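Local coordinates for protein putative drug/sodium antiporter (Escherichia coli, PDB 4Z3N) that probably acts as a MATE-family antiporter of the cell membrane, moving the genotoxin colibactin across the bilayer in exchange for ions, at residues F385-S389 and T443-A447; A392-Y396 and A450-L454. All coordinates share one frame; numbering follows the deposited sequence.

Contact 1. Residues F385-S389 and T443-A447. With OLC ((2R)-2,3-dihydroxypropyl (9Z)-octadec-9-enoate), chain B.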
loop_
_atom_site.group_PDB
_atom_site.type_symbol
_atom_site.label_atom_id
_atom_site.label_comp_id
_atom_site.label_asym_id
_atom_site.label_seq_id
_atom_site.Cartn_x
_atom_site.Cartn_y
_atom_site.Cartn_z
ATOM N N PHE A 385 -4.435 -16.376 3.032
ATOM C CA PHE A 385 -3.532 -16.609 4.149
ATOM C C PHE A 385 -2.594 -15.420 4.404
ATOM O O PHE A 385 -2.160 -15.216 5.534
ATOM C CB PHE A 385 -2.735 -17.889 3.908
ATOM C CG PHE A 385 -3.526 -19.139 4.174
ATOM C CD1 PHE A 385 -4.222 -19.757 3.153
ATOM C CD2 PHE A 385 -3.612 -19.667 5.469
ATOM C CE1 PHE A 385 -4.974 -20.889 3.399
ATOM C CE2 PHE A 385 -4.349 -20.805 5.720
ATOM C CZ PHE A 385 -5.033 -21.420 4.681
ATOM N N VAL A 386 -2.305 -14.631 3.364
ATOM C CA VAL A 386 -1.538 -13.396 3.500
ATOM C C VAL A 386 -2.201 -12.445 4.518
ATOM O O VAL A 386 -1.517 -11.698 5.228
ATOM C CB VAL A 386 -1.373 -12.680 2.110
ATOM C CG1 VAL A 386 -0.616 -11.343 2.235
ATOM C CG2 VAL A 386 -0.672 -13.589 1.124
ATOM N N ALA A 387 -3.529 -12.490 4.604
ATOM C CA ALA A 387 -4.263 -11.626 5.531
ATOM C C ALA A 387 -3.822 -11.831 6.970
ATOM O O ALA A 387 -3.800 -10.896 7.766
ATOM C CB ALA A 387 -5.743 -11.860 5.414
ATOM N N ILE A 388 -3.456 -13.056 7.308
ATOM C CA ILE A 388 -3.163 -13.368 8.700
ATOM C C ILE A 388 -1.925 -12.617 9.191
ATOM O O ILE A 388 -1.972 -11.938 10.224
ATOM C CB ILE A 388 -3.010 -14.895 8.899
ATOM C CG1 ILE A 388 -4.355 -15.582 8.608
ATOM C CG2 ILE A 388 -2.579 -15.205 10.325
ATOM C CD1 ILE A 388 -4.242 -16.962 8.061
ATOM N N SER A 389 -0.830 -12.696 8.439
ATOM C CA SER A 389 0.385 -11.978 8.816
ATOM C C SER A 389 0.337 -10.480 8.467
ATOM O O SER A 389 0.861 -9.646 9.212
ATOM C CB SER A 389 1.600 -12.624 8.170
ATOM O OG SER A 389 1.627 -12.319 6.798
ATOM N N THR A 443 4.401 -17.316 3.262
ATOM C CA THR A 443 3.064 -16.899 3.679
ATOM C C THR A 443 2.492 -17.851 4.711
ATOM O O THR A 443 1.685 -17.471 5.564
ATOM C CB THR A 443 2.087 -16.801 2.452
ATOM O OG1 THR A 443 2.353 -15.593 1.730
ATOM C CG2 THR A 443 0.616 -16.797 2.891
ATOM N N PHE A 444 2.882 -19.111 4.626
ATOM C CA PHE A 444 2.304 -20.058 5.564
ATOM C C PHE A 444 3.011 -19.987 6.915
ATOM O O PHE A 444 2.353 -19.845 7.938
ATOM C CB PHE A 444 2.283 -21.458 4.945
ATOM C CG PHE A 444 1.288 -21.564 3.814
ATOM C CD1 PHE A 444 -0.083 -21.522 4.072
ATOM C CD2 PHE A 444 1.712 -21.623 2.496
ATOM C CE1 PHE A 444 -1.009 -21.579 3.030
ATOM C CE2 PHE A 444 0.793 -21.680 1.451
ATOM C CZ PHE A 444 -0.568 -21.660 1.723
ATOM N N VAL A 445 4.339 -20.000 6.907
ATOM C CA VAL A 445 5.128 -19.831 8.120
ATOM C C VAL A 445 4.733 -18.542 8.878
ATOM O O VAL A 445 4.462 -18.564 10.081
ATOM C CB VAL A 445 6.638 -19.821 7.767
ATOM C CG1 VAL A 445 7.509 -19.746 9.019
ATOM C CG2 VAL A 445 6.983 -21.062 6.997
ATOM N N ALA A 446 4.689 -17.433 8.150
ATOM C CA ALA A 446 4.291 -16.144 8.692
ATOM C C ALA A 446 2.856 -16.139 9.252
ATOM O O ALA A 446 2.544 -15.393 10.181
ATOM C CB ALA A 446 4.447 -15.067 7.611
ATOM N N ALA A 447 1.979 -16.966 8.691
ATOM C CA ALA A 447 0.606 -17.063 9.191
ATOM C C ALA A 447 0.632 -17.828 10.503
ATOM O O ALA A 447 -0.063 -17.500 11.448
ATOM C CB ALA A 447 -0.288 -17.742 8.188
HETATM C C18 OLC B . 1.655 -7.570 0.264
HETATM C C10 OLC B . 0.908 -15.665 -3.088
HETATM C C9 OLC B . 0.704 -14.772 -4.078
HETATM C C17 OLC B . 1.335 -8.847 -0.488
HETATM C C11 OLC B . 2.020 -15.470 -2.075
HETATM C C8 OLC B . 0.285 -15.266 -5.453
HETATM C C24 OLC B . 9.096 -15.070 -3.061
HETATM C C16 OLC B . 2.300 -9.928 -0.056
HETATM C C12 OLC B . 2.816 -14.196 -2.326
HETATM C C7 OLC B . 0.015 -14.119 -6.412
HETATM C C15 OLC B . 1.937 -11.257 -0.709
HETATM C C13 OLC B . 3.095 -13.492 -0.998
HETATM C C6 OLC B . 1.314 -13.528 -6.926
HETATM C C14 OLC B . 3.206 -11.983 -1.135
HETATM C C5 OLC B . 2.267 -14.620 -7.367
HETATM C C4 OLC B . 3.692 -14.085 -7.375
HETATM C C3 OLC B . 3.998 -13.376 -6.071
HETATM C C2 OLC B . 5.491 -13.211 -5.855
HETATM C C21 OLC B . 6.924 -14.001 -2.463
HETATM C C1 OLC B . 5.798 -13.158 -4.364
HETATM C C22 OLC B . 8.334 -14.312 -1.989
HETATM O O19 OLC B . 4.993 -12.709 -3.559
HETATM O O25 OLC B . 10.410 -14.557 -3.151
HETATM O O23 OLC B . 9.017 -13.106 -1.705
HETATM O O20 OLC B . 6.955 -13.769 -3.861
#
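Helix 382-399 crosses helix 432-453 here in the all-helical MATE transporter fold, where Phe385 meets Phe444 and Ser389 meets Ala446. The short segments run in roughly the same direction at 45°, their axes 8.1 Å apart at closest. The rings of Phe385 and Phe444 form an edge-to-face pair, centroids 5.1 Å apart and planes at 56°. CE1 of Phe444 stands over one face of Phe385, displaced toward the rim. Phe341 of helix 326-358 adds a second edge-to-face partner for Phe385. Small residues let the backbones close in farther along: CA of Ser389 and CA of Ala447 are 5.1 Å apart, CB of Ser389 rests on the carbonyl O of Ala446 at 3.6 Å, and CB of Ala447 packs 4.0 Å from CB of Ile388. No hydrogen bond joins the segments; the OG of Ser389 is bonded instead to Arg412 of helix 402-413. In Thr443, chi1 of -77° sets OG1 beside the backbone N and leaves CG2 anti to it, facing Phe385 CB. Thr443 OG1 lies 3.7 Å from Val386 CG2. On its lipid side, Thr443 OG1 is 3.5 Å from C13 of the monoolein OLC (chain B).

Contact 2. Residues A392-Y396 and A450-L454; sequences ASEYY and AWRLL. With OLC ((2R)-2,3-dihydroxypropyl (9Z)-octadec-9-enoate), chain F.
The ring of Tyr395 carries a methyl of Leu454 on one face: CD1 sits over the centre, 3.7 Å from the ring centroid and 10° off the normal, a CH-pi contact. Chi1 of 180° swings the Tyr395 ring out from its helix, so that its face lies under CD1, and the two side chains slide past each other in opposite directions. At the far end of the ring the phenol OH is hydrogen-bonded to Thr329, so the polar end of this buried side chain has a partner. Tyr396 also slides past Leu454, but the leucine meets its ring obliquely: CE2 lies 4.0 Å from Leu454 CD2. The two methyls of Leu454 are thus divided between the tyrosines, CD1 on Tyr395 and CD2 beside Tyr396. The OH of Tyr396 reaches the backbone end of Leu453, 3.4 Å from CB, and the two side chains cross at about a right angle. Tyr404 meets the Tyr396 ring with planes at about 35°. The CB of Trp451 points away from 392-396, and its indole carries lipid on one face, C12 of a monoolein chain lying 3.5 Å from Trp451 CG.

Closer to the helix backbones the contact is small and apolar. CB of Ala392 touches CB of Ala450 at 3.7 Å and also approaches Leu454 CD2 at 3.9 Å. Leu454 comes just past the end of helix 432-453, where the backbone is no longer helical, and it is the residue most covered by the partner segment. Leu330 and Tyr333 of helix 326-358 also touch Leu454. The arrangement is that of two helices of the MATE transporter fold packed through small and apolar side chains, with lipid against Trp451.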
loop_
_atom_site.group_PDB
_atom_site.type_symbol
_atom_site.label_atom_id
_atom_site.label_comp_id
_atom_site.label_asym_id
_atom_site.label_seq_id
_atom_site.Cartn_x
_atom_site.Cartn_y
_atom_site.Cartn_z
ATOM N N ALA A 392 -1.641 -8.827 11.146
ATOM C CA ALA A 392 -0.766 -8.844 12.318
ATOM C C ALA A 392 0.226 -7.672 12.282
ATOM O O ALA A 392 0.516 -7.077 13.324
ATOM C CB ALA A 392 -0.023 -10.176 12.426
ATOM N N SER A 393 0.736 -7.335 11.091
ATOM C CA SER A 393 1.646 -6.185 10.934
ATOM C C SER A 393 0.988 -4.840 11.244
ATOM O O SER A 393 1.593 -3.955 11.839
ATOM C CB SER A 393 2.217 -6.131 9.519
ATOM O OG SER A 393 3.265 -7.064 9.389
ATOM N N GLU A 394 -0.252 -4.695 10.798
ATOM C CA GLU A 394 -1.031 -3.506 11.057
ATOM C C GLU A 394 -1.221 -3.317 12.578
ATOM O O GLU A 394 -1.121 -2.193 13.076
ATOM C CB GLU A 394 -2.383 -3.606 10.341
ATOM C CG GLU A 394 -3.031 -2.267 9.999
ATOM C CD GLU A 394 -2.268 -1.520 8.910
ATOM O OE1 GLU A 394 -1.193 -2.024 8.511
ATOM O OE2 GLU A 394 -2.736 -0.444 8.448
ATOM N N TYR A 395 -1.484 -4.420 13.290
ATOM C CA TYR A 395 -1.698 -4.417 14.733
ATOM C C TYR A 395 -0.485 -3.868 15.514
ATOM O O TYR A 395 -0.621 -3.042 16.427
ATOM C CB TYR A 395 -2.046 -5.842 15.214
ATOM C CG TYR A 395 -2.295 -5.963 16.714
ATOM C CD1 TYR A 395 -1.240 -6.156 17.594
ATOM C CD2 TYR A 395 -3.576 -5.881 17.242
ATOM C CE1 TYR A 395 -1.439 -6.266 18.942
ATOM C CE2 TYR A 395 -3.787 -5.988 18.605
ATOM C CZ TYR A 395 -2.708 -6.180 19.456
ATOM O OH TYR A 395 -2.882 -6.303 20.831
ATOM N N TYR A 396 0.702 -4.328 15.162
ATOM C CA TYR A 396 1.897 -3.827 15.810
ATOM C C TYR A 396 2.181 -2.362 15.466
ATOM O O TYR A 396 2.689 -1.605 16.290
ATOM C CB TYR A 396 3.085 -4.712 15.455
ATOM C CG TYR A 396 3.006 -6.032 16.174
ATOM C CD1 TYR A 396 3.133 -6.095 17.558
ATOM C CD2 TYR A 396 2.770 -7.209 15.483
ATOM C CE1 TYR A 396 3.043 -7.304 18.231
ATOM C CE2 TYR A 396 2.679 -8.417 16.140
ATOM C CZ TYR A 396 2.820 -8.468 17.508
ATOM O OH TYR A 396 2.735 -9.688 18.139
ATOM N N ALA A 450 2.032 -15.222 13.117
ATOM C CA ALA A 450 0.949 -14.327 13.520
ATOM C C ALA A 450 -0.006 -14.968 14.525
ATOM O O ALA A 450 -0.261 -14.389 15.575
ATOM C CB ALA A 450 0.163 -13.850 12.284
ATOM N N TRP A 451 -0.527 -16.147 14.186
ATOM C CA TRP A 451 -1.412 -16.925 15.058
ATOM C C TRP A 451 -0.843 -17.161 16.481
ATOM O O TRP A 451 -1.583 -17.113 17.472
ATOM C CB TRP A 451 -1.723 -18.266 14.389
ATOM C CG TRP A 451 -2.623 -19.196 15.171
ATOM C CD1 TRP A 451 -3.590 -18.843 16.064
ATOM C CD2 TRP A 451 -2.627 -20.635 15.129
ATOM N NE1 TRP A 451 -4.193 -19.966 16.587
ATOM C CE2 TRP A 451 -3.623 -21.076 16.029
ATOM C CE3 TRP A 451 -1.885 -21.590 14.418
ATOM C CZ2 TRP A 451 -3.899 -22.430 16.237
ATOM C CZ3 TRP A 451 -2.162 -22.938 14.625
ATOM C CH2 TRP A 451 -3.162 -23.343 15.527
ATOM N N ARG A 452 0.461 -17.403 16.587
ATOM C CA ARG A 452 1.092 -17.617 17.888
ATOM C C ARG A 452 1.289 -16.334 18.681
ATOM O O ARG A 452 1.142 -16.334 19.903
ATOM C CB ARG A 452 2.436 -18.319 17.717
ATOM C CG ARG A 452 2.272 -19.702 17.111
ATOM C CD ARG A 452 3.547 -20.511 17.202
ATOM N NE ARG A 452 3.359 -21.876 16.717
ATOM C CZ ARG A 452 4.324 -22.788 16.684
ATOM N NH1 ARG A 452 5.549 -22.479 17.103
ATOM N NH2 ARG A 452 4.064 -24.006 16.229
ATOM N N LEU A 453 1.628 -15.249 17.993
ATOM C CA LEU A 453 1.902 -13.991 18.657
ATOM C C LEU A 453 0.638 -13.209 19.018
ATOM O O LEU A 453 0.690 -12.324 19.850
ATOM C CB LEU A 453 2.807 -13.098 17.803
ATOM C CG LEU A 453 4.262 -13.475 17.532
ATOM C CD1 LEU A 453 4.902 -12.469 16.573
ATOM C CD2 LEU A 453 5.067 -13.608 18.806
ATOM N N LEU A 454 -0.499 -13.492 18.405
ATOM C CA LEU A 454 -1.610 -12.603 18.689
ATOM C C LEU A 454 -2.524 -13.268 19.693
ATOM O O LEU A 454 -3.440 -14.012 19.377
ATOM C CB LEU A 454 -2.371 -12.227 17.402
ATOM C CG LEU A 454 -1.946 -10.949 16.649
ATOM C CD1 LEU A 454 -2.310 -9.693 17.443
ATOM C CD2 LEU A 454 -0.454 -10.930 16.247
HETATM C C18 OLC F . -1.117 -22.981 7.818
HETATM C C10 OLC F . -7.272 -20.066 14.441
HETATM C C9 OLC F . -8.246 -19.461 15.158
HETATM C C17 OLC F . -1.190 -21.944 8.928
HETATM C C11 OLC F . -6.722 -19.427 13.177
HETATM C C8 OLC F . -7.864 -18.414 16.192
HETATM C C16 OLC F . -2.635 -21.664 9.303
HETATM C C12 OLC F . -5.277 -19.835 12.977
HETATM C C7 OLC F . -9.011 -18.107 17.140
HETATM C C15 OLC F . -2.769 -20.513 10.291
HETATM C C13 OLC F . -4.930 -19.998 11.502
HETATM C C6 OLC F . -8.449 -17.755 18.495
HETATM C C14 OLC F . -3.714 -20.903 11.407
#

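In the fold
Contacts 1 and 2 lie along one interface, between helix 382-399 and helix 432-453, with centres about 10 Å apart. Their segments alternate along the chain: 385-389, 392-396, 443-447, then 450-454, and contact 2 lies nearer the C-terminal end of both helices than contact 1. They meet directly where Ile388 O and Ser389 CA pack on Ala450 CB, at 3.5 and 3.9 Å. Both centres are on the same side of the chain's centre, about 17 and about 18 Å from it. Helices 326-358 and 402-413 border both contacts; lipid lies against Val386 and Thr443 in contact 1 and against Trp451 beside contact 2. Together they join two helices of the transporter across 53 intervening, mostly helical residues.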